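Local coordinates for protein potential RNA-dependent RNA polymerase (Human picobirnavirus, PDB 5I62) that catalyses RNA synthesis on an RNA template from ribonucleoside triphosphates and probably serves both transcription and genome replication of a double-stranded RNA virus, at residues Arg242-Thr245 and Lys246-Thr250; Thr348-Asn351 and Pro352-Cys356; Met442-Leu445 and Arg446-Ile450. One frame throughout, in Å; residues are numbered along the deposited sequence.

Contact 1: Arg242-Thr245 and Lys246-Thr250; sequences RRIT and KMFDT
Phe248 lies alongside Ile244, one turn earlier in the alpha-helix 237-250, which packs on the sheet of the polymerase palm. From CB outward, the phenylalanine first passes Thr245 O, 3.6 Å from Phe248 CB. With CG turned beside its own backbone N (chi1 -82°), the ring leans back along the helix, bringing Phe248 CD2 to 3.4 Å from Ile244 O, an oblique approach to the ring. Further out, Phe248 CE2 meets Ile244 CG2 at 3.8 Å, an apolar contact between two side chains that point the same way. Met247 sends its methyl CE over one ring face, displaced toward the rim. Ile244 and Met247 are buried; Phe248 lies partly exposed against Val257 and Cys396, which places the pair on strands 257-261 and 395-398.

Thr245 and Asp249 form a second i, i+4 pair, again side by side, with Thr245 CG2 3.8 Å from Asp249 OD2. Their polar ends turn to other partners: Thr245 OG1 bonds to Asp241 O and Cys413 N, and Asp249 OD1 makes a salt bridge to Arg408. Beneath the side chains run the helical bonds, such as Asp249 N to Thr245 O. Lys246 O is gripped twice, by Thr250 N at 2.9 Å and by Thr250 OG1 at 2.8 Å, the two donors reaching it from opposite faces of the carbonyl plane.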
ATOM      1  N   ARG A 242     -17.228  -3.167   9.239  1.00 17.91           N
ATOM      2  CA  ARG A 242     -18.364  -4.070   9.304  1.00 20.49           C
ATOM      3  C   ARG A 242     -17.914  -5.516   9.373  1.00 16.67           C
ATOM      4  O   ARG A 242     -18.491  -6.309  10.115  1.00 16.89           O
ATOM      5  CB  ARG A 242     -19.312  -3.868   8.138  1.00 23.52           C
ATOM      6  CG  ARG A 242     -20.161  -2.638   8.319  1.00 35.57           C
ATOM      7  CD  ARG A 242     -21.314  -2.649   7.365  1.00 44.31           C
ATOM      8  NE  ARG A 242     -20.999  -3.495   6.222  1.00 41.05           N
ATOM      9  CZ  ARG A 242     -20.637  -3.001   5.039  1.00 39.63           C
ATOM     10  NH1 ARG A 242     -20.535  -1.679   4.860  1.00 40.11           N
ATOM     11  NH2 ARG A 242     -20.350  -3.836   4.037  1.00 37.17           N
ATOM     12  N   ARG A 243     -16.888  -5.884   8.603  1.00 17.66           N
ATOM     13  CA  ARG A 243     -16.434  -7.269   8.643  1.00 16.36           C
ATOM     14  C   ARG A 243     -15.693  -7.584   9.942  1.00 17.49           C
ATOM     15  O   ARG A 243     -15.821  -8.695  10.474  1.00 15.99           O
ATOM     16  CB  ARG A 243     -15.573  -7.599   7.431  1.00 19.21           C
ATOM     17  CG  ARG A 243     -15.314  -9.097   7.313  1.00 18.92           C
ATOM     18  CD  ARG A 243     -15.224  -9.571   5.888  1.00 20.90           C
ATOM     19  NE  ARG A 243     -16.407  -9.245   5.093  1.00 25.95           N
ATOM     20  CZ  ARG A 243     -16.474  -9.400   3.770  1.00 25.90           C
ATOM     21  NH1 ARG A 243     -15.424  -9.882   3.109  1.00 22.93           N
ATOM     22  NH2 ARG A 243     -17.578  -9.070   3.105  1.00 24.11           N
ATOM     23  N   ILE A 244     -14.904  -6.636  10.462  1.00 15.07           N
ATOM     24  CA  ILE A 244     -14.307  -6.817  11.793  1.00 14.10           C
ATOM     25  C   ILE A 244     -15.394  -7.151  12.810  1.00 15.58           C
ATOM     26  O   ILE A 244     -15.251  -8.069  13.631  1.00 15.17           O
ATOM     27  CB  ILE A 244     -13.538  -5.557  12.239  1.00 15.59           C
ATOM     28  CG1 ILE A 244     -12.342  -5.249  11.329  1.00 15.45           C
ATOM     29  CG2 ILE A 244     -13.092  -5.703  13.703  1.00 13.90           C
ATOM     30  CD1 ILE A 244     -11.269  -6.293  11.362  1.00 18.19           C
ATOM     31  N   THR A 245     -16.485  -6.380  12.785  1.00 14.25           N
ATOM     32  CA  THR A 245     -17.607  -6.602  13.694  1.00 17.24           C
ATOM     33  C   THR A 245     -18.151  -8.026  13.563  1.00 16.70           C
ATOM     34  O   THR A 245     -18.362  -8.716  14.566  1.00 18.48           O
ATOM     35  CB  THR A 245     -18.716  -5.576  13.424  1.00 19.38           C
ATOM     36  OG1 THR A 245     -18.182  -4.239  13.406  1.00 17.17           O
ATOM     37  CG2 THR A 245     -19.807  -5.670  14.495  1.00 20.23           C
ATOM     38  N   LYS A 246     -18.379  -8.477  12.330  1.00 17.17           N
ATOM     39  CA  LYS A 246     -18.906  -9.824  12.107  1.00 16.51           C
ATOM     40  C   LYS A 246     -17.931 -10.888  12.587  1.00 17.93           C
ATOM     41  O   LYS A 246     -18.355 -11.929  13.108  1.00 18.32           O
ATOM     42  CB  LYS A 246     -19.239 -10.020  10.626  1.00 15.76           C
ATOM     43  CG  LYS A 246     -20.434  -9.186  10.157  1.00 20.94           C
ATOM     44  CD  LYS A 246     -21.603  -9.412  11.135  1.00 23.56           C
ATOM     45  CE  LYS A 246     -22.662  -8.319  11.054  1.00 28.74           C
ATOM     46  NZ  LYS A 246     -23.440  -8.345   9.779  1.00 28.24           N
ATOM     47  N   MET A 247     -16.627 -10.630  12.446  1.00 16.80           N
ATOM     48  CA  MET A 247     -15.618 -11.569  12.923  1.00 16.57           C
ATOM     49  C   MET A 247     -15.716 -11.746  14.435  1.00 20.97           C
ATOM     50  O   MET A 247     -15.660 -12.875  14.952  1.00 17.92           O
ATOM     51  CB  MET A 247     -14.226 -11.079  12.504  1.00 16.72           C
ATOM     52  CG  MET A 247     -13.085 -12.024  12.902  1.00 19.02           C
ATOM     53  SD  MET A 247     -11.467 -11.228  12.682  1.00 22.53           S
ATOM     54  CE  MET A 247     -11.577  -9.990  13.980  1.00 21.17           C
ATOM     55  N   PHE A 248     -15.901 -10.642  15.163  1.00 16.81           N
ATOM     56  CA  PHE A 248     -16.087 -10.750  16.603  1.00 20.17           C
ATOM     57  C   PHE A 248     -17.415 -11.421  16.951  1.00 19.83           C
ATOM     58  O   PHE A 248     -17.488 -12.196  17.915  1.00 22.07           O
ATOM     59  CB  PHE A 248     -15.985  -9.376  17.253  1.00 19.11           C
ATOM     60  CG  PHE A 248     -14.574  -8.937  17.492  1.00 20.59           C
ATOM     61  CD1 PHE A 248     -13.765  -9.635  18.377  1.00 22.91           C
ATOM     62  CD2 PHE A 248     -14.043  -7.855  16.822  1.00 22.46           C
ATOM     63  CE1 PHE A 248     -12.450  -9.248  18.601  1.00 30.10           C
ATOM     64  CE2 PHE A 248     -12.728  -7.454  17.048  1.00 23.63           C
ATOM     65  CZ  PHE A 248     -11.931  -8.160  17.924  1.00 22.66           C
ATOM     66  N   ASP A 249     -18.469 -11.132  16.180  1.00 17.65           N
ATOM     67  CA  ASP A 249     -19.784 -11.730  16.426  1.00 20.87           C
ATOM     68  C   ASP A 249     -19.791 -13.239  16.209  1.00 22.86           C
ATOM     69  O   ASP A 249     -20.586 -13.955  16.842  1.00 22.65           O
ATOM     70  CB  ASP A 249     -20.837 -11.099  15.509  1.00 20.54           C
ATOM     71  CG  ASP A 249     -21.128  -9.646  15.844  1.00 22.26           C
ATOM     72  OD1 ASP A 249     -20.803  -9.205  16.972  1.00 23.46           O
ATOM     73  OD2 ASP A 249     -21.704  -8.952  14.969  1.00 23.22           O
ATOM     74  N   THR A 250     -18.955 -13.741  15.298  1.00 16.02           N
ATOM     75  CA  THR A 250     -19.008 -15.136  14.878  1.00 16.91           C
ATOM     76  C   THR A 250     -17.766 -15.929  15.269  1.00 19.06           C
ATOM     77  O   THR A 250     -17.607 -17.063  14.824  1.00 18.11           O
ATOM     78  CB  THR A 250     -19.235 -15.233  13.369  1.00 19.73           C
ATOM     79  OG1 THR A 250     -18.117 -14.650  12.665  1.00 19.31           O
ATOM     80  CG2 THR A 250     -20.509 -14.513  12.969  1.00 17.20           C
TER

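Contact 2: Thr348-Asn351 and Pro352-Cys356; sequences TTLN and PNSQC
Asn351 O is gripped by two donors of Ser354, the hydroxyl OG at 2.8 Å and the backbone N at 2.9 Å. The hydroxyl lies in the carbonyl plane, whereas the N-H comes from above it, 43° out. The N-H bond closes a type I beta turn from Asn351 to Ser354. The asparagine side chain closes a second ring beside it. With CG anti to the backbone N (chi1 -175°), Asn351 OD1 swings over the turn and takes Asn353 N at 2.9 Å, in the plane of the amide, which makes an Asx turn. Asn353 ND2 adds a weak bond to the same OD1, at 3.2 Å and bent to 131°. Pro352 holds the second position, its ring crossing the asparagine side chain at about a right angle; this is the doubly bonded Asx-Pro turn.

Ser354 OG donates to Asn351 O and accepts from Thr364 N, so the hydroxyl is used in both directions. Leu350 CD1 also lies 3.6 Å from Ser354 OG. On the other amide branch, Asn351 ND2 reaches Thr250 OG1 of helix 237-250.

The turn lies in the loop between helix 327-345 and strand 355-357, an edge strand of the four-stranded sheet, paired with 360-363 in the palm hairpin that carries the Gly-Asp-Asp sequence of motif C. Arg336 of the helix binds Pro352 O and Ser354 O, while Leu350 packs between that helix and Leu363 of the neighbouring strand.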
ATOM      1  N   THR A 348     -10.036 -27.596  10.377  1.00 20.61           N
ATOM      2  CA  THR A 348     -11.222 -26.780  10.570  1.00 20.83           C
ATOM      3  C   THR A 348     -11.357 -25.841   9.371  1.00 21.78           C
ATOM      4  O   THR A 348     -10.741 -26.048   8.318  1.00 21.43           O
ATOM      5  CB  THR A 348     -11.172 -26.064  11.936  1.00 22.11           C
ATOM      6  OG1 THR A 348     -12.418 -25.401  12.168  1.00 23.94           O
ATOM      7  CG2 THR A 348     -10.036 -25.026  11.981  1.00 22.40           C
ATOM      8  N   THR A 349     -12.177 -24.807   9.530  1.00 19.76           N
ATOM      9  CA  THR A 349     -12.590 -23.919   8.453  1.00 23.53           C
ATOM     10  C   THR A 349     -12.290 -22.478   8.842  1.00 19.39           C
ATOM     11  O   THR A 349     -12.521 -22.075   9.982  1.00 17.20           O
ATOM     12  CB  THR A 349     -14.089 -24.093   8.156  1.00 24.64           C
ATOM     13  OG1 THR A 349     -14.330 -25.437   7.724  1.00 32.84           O
ATOM     14  CG2 THR A 349     -14.559 -23.143   7.076  1.00 27.00           C
ATOM     15  N   LEU A 350     -11.761 -21.707   7.888  1.00 17.93           N
ATOM     16  CA  LEU A 350     -11.495 -20.297   8.127  1.00 13.58           C
ATOM     17  C   LEU A 350     -12.806 -19.572   8.400  1.00 14.67           C
ATOM     18  O   LEU A 350     -13.785 -19.750   7.675  1.00 16.84           O
ATOM     19  CB  LEU A 350     -10.792 -19.672   6.907  1.00 14.33           C
ATOM     20  CG  LEU A 350     -10.447 -18.186   7.058  1.00 12.80           C
ATOM     21  CD1 LEU A 350      -9.373 -18.027   8.169  1.00 12.68           C
ATOM     22  CD2 LEU A 350      -9.985 -17.579   5.709  1.00 12.15           C
ATOM     23  N   ASN A 351     -12.841 -18.760   9.447  1.00 16.62           N
ATOM     24  CA  ASN A 351     -13.978 -17.864   9.617  1.00 14.56           C
ATOM     25  C   ASN A 351     -13.957 -16.886   8.449  1.00 17.28           C
ATOM     26  O   ASN A 351     -12.983 -16.144   8.300  1.00 16.03           O
ATOM     27  CB  ASN A 351     -13.880 -17.133  10.945  1.00 16.09           C
ATOM     28  CG  ASN A 351     -15.098 -16.271  11.243  1.00 19.37           C
ATOM     29  OD1 ASN A 351     -15.592 -15.530  10.379  1.00 17.46           O
ATOM     30  ND2 ASN A 351     -15.592 -16.368  12.476  1.00 14.76           N
ATOM     31  N   PRO A 352     -14.983 -16.861   7.592  1.00 18.61           N
ATOM     32  CA  PRO A 352     -14.907 -16.055   6.360  1.00 19.33           C
ATOM     33  C   PRO A 352     -14.913 -14.557   6.608  1.00 19.37           C
ATOM     34  O   PRO A 352     -14.614 -13.791   5.679  1.00 17.62           O
ATOM     35  CB  PRO A 352     -16.149 -16.496   5.571  1.00 21.43           C
ATOM     36  CG  PRO A 352     -17.134 -16.921   6.658  1.00 18.85           C
ATOM     37  CD  PRO A 352     -16.270 -17.578   7.717  1.00 18.76           C
ATOM     38  N   ASN A 353     -15.226 -14.116   7.826  1.00 15.74           N
ATOM     39  CA  ASN A 353     -15.102 -12.704   8.162  1.00 17.47           C
ATOM     40  C   ASN A 353     -13.669 -12.291   8.490  1.00 18.63           C
ATOM     41  O   ASN A 353     -13.435 -11.108   8.770  1.00 16.03           O
ATOM     42  CB  ASN A 353     -16.040 -12.368   9.315  1.00 15.89           C
ATOM     43  CG  ASN A 353     -17.488 -12.691   8.983  1.00 18.44           C
ATOM     44  OD1 ASN A 353     -18.062 -12.092   8.072  1.00 18.83           O
ATOM     45  ND2 ASN A 353     -18.073 -13.636   9.704  1.00 16.68           N
ATOM     46  N   SER A 354     -12.724 -13.236   8.490  1.00 16.09           N
ATOM     47  CA  SER A 354     -11.311 -12.882   8.451  1.00 12.62           C
ATOM     48  C   SER A 354     -11.050 -12.017   7.215  1.00 13.06           C
ATOM     49  O   SER A 354     -11.784 -12.067   6.226  1.00 14.22           O
ATOM     50  CB  SER A 354     -10.434 -14.140   8.414  1.00 13.76           C
ATOM     51  OG  SER A 354     -10.734 -14.997   9.517  1.00 15.49           O
ATOM     52  N   GLN A 355      -9.985 -11.212   7.273  1.00 12.91           N
ATOM     53  CA  GLN A 355      -9.695 -10.257   6.209  1.00 14.73           C
ATOM     54  C   GLN A 355      -8.201 -10.234   5.917  1.00 16.74           C
ATOM     55  O   GLN A 355      -7.377 -10.510   6.795  1.00 14.78           O
ATOM     56  CB  GLN A 355     -10.125  -8.827   6.586  1.00 14.85           C
ATOM     57  CG  GLN A 355     -11.582  -8.632   6.836  1.00 18.57           C
ATOM     58  CD  GLN A 355     -11.901  -7.177   7.114  1.00 16.54           C
ATOM     59  OE1 GLN A 355     -12.306  -6.814   8.218  1.00 19.51           O
ATOM     60  NE2 GLN A 355     -11.690  -6.334   6.111  1.00 13.23           N
ATOM     61  N   CYS A 356      -7.858  -9.863   4.683  1.00 15.72           N
ATOM     62  CA  CYS A 356      -6.468  -9.592   4.353  1.00 16.23           C
ATOM     63  C   CYS A 356      -6.385  -8.568   3.226  1.00 18.58           C
ATOM     64  O   CYS A 356      -7.302  -8.424   2.415  1.00 18.54           O
ATOM     65  CB  CYS A 356      -5.695 -10.860   3.961  1.00 17.50           C
ATOM     66  SG  CYS A 356      -6.465 -11.861   2.683  1.00 20.72           S
TER

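Contact 3: Met442-Leu445 and Arg446-Ile450; sequences MVTL and RYLSI
The Tyr447 ring has one face occupied by Val443, one helical turn earlier. Val443 CG1 stands 4.0 Å from the centroid of the Tyr447 ring, 27° off the normal, in a CH-pi contact, and approaches Tyr447 CZ to 3.6 Å. Nearer the inner rim of that same face lies Val443 O, 3.6 Å above the plane. CG1, anti to the valine N (chi1 177°), is thereby set over the ring.

The other flat group, the guanidinium of Arg446, has Ile450 CD1 over one face and a water in plane at its edge. That water accepts from Arg446 NH1 at 3.0 Å and donates to Val443 O at 3.2 Å. Val443 O thus holds a helical bond from Tyr447 N, straight at 167°, and the water. The extended arginine chain also carries NH2 to Arg425 O and Met428 O, which should help hold the plane of the group. Ser449 OG turns back on its own helix to Arg446 O, at 2.7 Å.

Leu448, on Val526 and Leu530, and Tyr447, on Leu426, join helix 441-451 to its neighbours. Val443 and Tyr447 form an i, i+4 aliphatic-aromatic pair on an alpha-helix, in what is probably the thumb of the right-hand polymerase fold.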
ATOM      1  N   MET A 442      -2.721  23.529  -0.327  1.00 34.44           N
ATOM      2  CA  MET A 442      -2.333  22.129  -0.428  1.00 34.27           C
ATOM      3  C   MET A 442      -1.792  21.607   0.898  1.00 30.88           C
ATOM      4  O   MET A 442      -1.989  20.429   1.232  1.00 27.25           O
ATOM      5  CB  MET A 442      -1.338  21.936  -1.573  1.00 39.65           C
ATOM      6  CG  MET A 442      -2.027  22.062  -2.942  1.00 51.24           C
ATOM      7  SD  MET A 442      -1.009  21.780  -4.406  1.00 75.33           S
ATOM      8  CE  MET A 442      -1.104  19.993  -4.561  1.00 52.84           C
ATOM      9  N   VAL A 443      -1.125  22.464   1.675  1.00 25.94           N
ATOM     10  CA  VAL A 443      -0.728  22.078   3.030  1.00 29.50           C
ATOM     11  C   VAL A 443      -1.957  21.702   3.849  1.00 28.12           C
ATOM     12  O   VAL A 443      -2.003  20.641   4.489  1.00 22.96           O
ATOM     13  CB  VAL A 443       0.071  23.204   3.714  1.00 31.43           C
ATOM     14  CG1 VAL A 443       0.418  22.814   5.139  1.00 26.70           C
ATOM     15  CG2 VAL A 443       1.345  23.526   2.934  1.00 34.64           C
ATOM     16  N   THR A 444      -2.975  22.567   3.826  1.00 24.29           N
ATOM     17  CA  THR A 444      -4.188  22.337   4.599  1.00 24.96           C
ATOM     18  C   THR A 444      -4.930  21.091   4.131  1.00 25.61           C
ATOM     19  O   THR A 444      -5.485  20.350   4.951  1.00 22.37           O
ATOM     20  CB  THR A 444      -5.107  23.558   4.516  1.00 29.76           C
ATOM     21  OG1 THR A 444      -4.412  24.711   5.001  1.00 28.02           O
ATOM     22  CG2 THR A 444      -6.362  23.339   5.352  1.00 27.10           C
ATOM     23  N   LEU A 445      -4.980  20.862   2.817  1.00 23.14           N
ATOM     24  CA  LEU A 445      -5.617  19.648   2.320  1.00 26.00           C
ATOM     25  C   LEU A 445      -4.912  18.408   2.858  1.00 26.18           C
ATOM     26  O   LEU A 445      -5.566  17.427   3.216  1.00 21.12           O
ATOM     27  CB  LEU A 445      -5.628  19.642   0.793  1.00 27.07           C
ATOM     28  CG  LEU A 445      -6.584  20.672   0.175  1.00 30.53           C
ATOM     29  CD1 LEU A 445      -6.356  20.764  -1.301  1.00 34.72           C
ATOM     30  CD2 LEU A 445      -8.031  20.276   0.456  1.00 36.99           C
ATOM     31  N   ARG A 446      -3.575  18.437   2.918  1.00 25.32           N
ATOM     32  CA  ARG A 446      -2.848  17.306   3.488  1.00 27.46           C
ATOM     33  C   ARG A 446      -3.194  17.120   4.962  1.00 21.81           C
ATOM     34  O   ARG A 446      -3.471  15.996   5.397  1.00 24.55           O
ATOM     35  CB  ARG A 446      -1.341  17.484   3.297  1.00 26.64           C
ATOM     36  CG  ARG A 446      -0.488  16.327   3.855  1.00 19.28           C
ATOM     37  CD  ARG A 446       1.014  16.581   3.622  1.00 30.27           C
ATOM     38  NE  ARG A 446       1.828  15.555   4.275  1.00 35.26           N
ATOM     39  CZ  ARG A 446       2.246  15.617   5.535  1.00 29.16           C
ATOM     40  NH1 ARG A 446       1.944  16.669   6.288  1.00 26.55           N
ATOM     41  NH2 ARG A 446       2.953  14.618   6.048  1.00 31.64           N
ATOM     42  N   TYR A 447      -3.201  18.214   5.741  1.00 20.79           N
ATOM     43  CA  TYR A 447      -3.597  18.138   7.150  1.00 21.86           C
ATOM     44  C   TYR A 447      -4.945  17.443   7.310  1.00 22.47           C
ATOM     45  O   TYR A 447      -5.116  16.585   8.186  1.00 19.79           O
ATOM     46  CB  TYR A 447      -3.699  19.526   7.771  1.00 19.11           C
ATOM     47  CG  TYR A 447      -2.424  20.287   8.023  1.00 21.86           C
ATOM     48  CD1 TYR A 447      -1.186  19.652   8.079  1.00 19.15           C
ATOM     49  CD2 TYR A 447      -2.471  21.668   8.223  1.00 21.68           C
ATOM     50  CE1 TYR A 447      -0.032  20.376   8.331  1.00 22.78           C
ATOM     51  CE2 TYR A 447      -1.340  22.393   8.473  1.00 23.03           C
ATOM     52  CZ  TYR A 447      -0.119  21.753   8.519  1.00 26.45           C
ATOM     53  OH  TYR A 447       1.010  22.502   8.766  1.00 24.94           O
ATOM     54  N   LEU A 448      -5.935  17.853   6.507  1.00 19.08           N
ATOM     55  CA  LEU A 448      -7.282  17.299   6.654  1.00 21.60           C
ATOM     56  C   LEU A 448      -7.303  15.812   6.338  1.00 19.01           C
ATOM     57  O   LEU A 448      -7.973  15.032   7.020  1.00 22.04           O
ATOM     58  CB  LEU A 448      -8.266  18.036   5.747  1.00 20.44           C
ATOM     59  CG  LEU A 448      -8.416  19.535   6.021  1.00 22.65           C
ATOM     60  CD1 LEU A 448      -9.385  20.169   5.022  1.00 23.49           C
ATOM     61  CD2 LEU A 448      -8.881  19.765   7.440  1.00 24.07           C
ATOM     62  N   SER A 449      -6.593  15.404   5.286  1.00 24.69           N
ATOM     63  CA  SER A 449      -6.568  13.990   4.938  1.00 21.88           C
ATOM     64  C   SER A 449      -5.943  13.153   6.047  1.00 24.21           C
ATOM     65  O   SER A 449      -6.352  12.006   6.263  1.00 25.40           O
ATOM     66  CB  SER A 449      -5.841  13.794   3.614  1.00 27.49           C
ATOM     67  OG  SER A 449      -4.457  14.050   3.766  1.00 34.17           O
ATOM     68  N   ILE A 450      -4.961  13.704   6.768  1.00 22.51           N
ATOM     69  CA  ILE A 450      -4.384  12.982   7.900  1.00 20.17           C
ATOM     70  C   ILE A 450      -5.380  12.924   9.047  1.00 18.68           C
ATOM     71  O   ILE A 450      -5.651  11.854   9.602  1.00 22.14           O
ATOM     72  CB  ILE A 450      -3.062  13.633   8.350  1.00 22.63           C
ATOM     73  CG1 ILE A 450      -1.983  13.475   7.272  1.00 23.73           C
ATOM     74  CG2 ILE A 450      -2.602  13.036   9.685  1.00 21.72           C
ATOM     75  CD1 ILE A 450      -0.803  14.440   7.441  1.00 22.18           C
TER
HETATM   76  O   HOH W   1       0.804  19.209   5.261  1.00 29.89           O

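How the contacts relate
The contacts follow one another along the polymerase chain. Contacts 1 and 2 are neighbours, their centres about 11 Å apart: Thr250 OG1 of helix 237-250 meets the side-chain amides of Asn351 and Asn353, and Arg243 and Ile244 pack on the turn and the strand after it. Both belong to the palm, whose four-stranded antiparallel sheet includes 257-261, touched by contact 1, and 355-357, entered from contact 2. Contact 3 stands apart, its centre about 32 Å from that of contact 1 and 36 Å from that of contact 2, on a later helix among 419-427, 486-491 and 525-532. The first two thus lie in the palm and the third probably in the thumb of one right-hand fold.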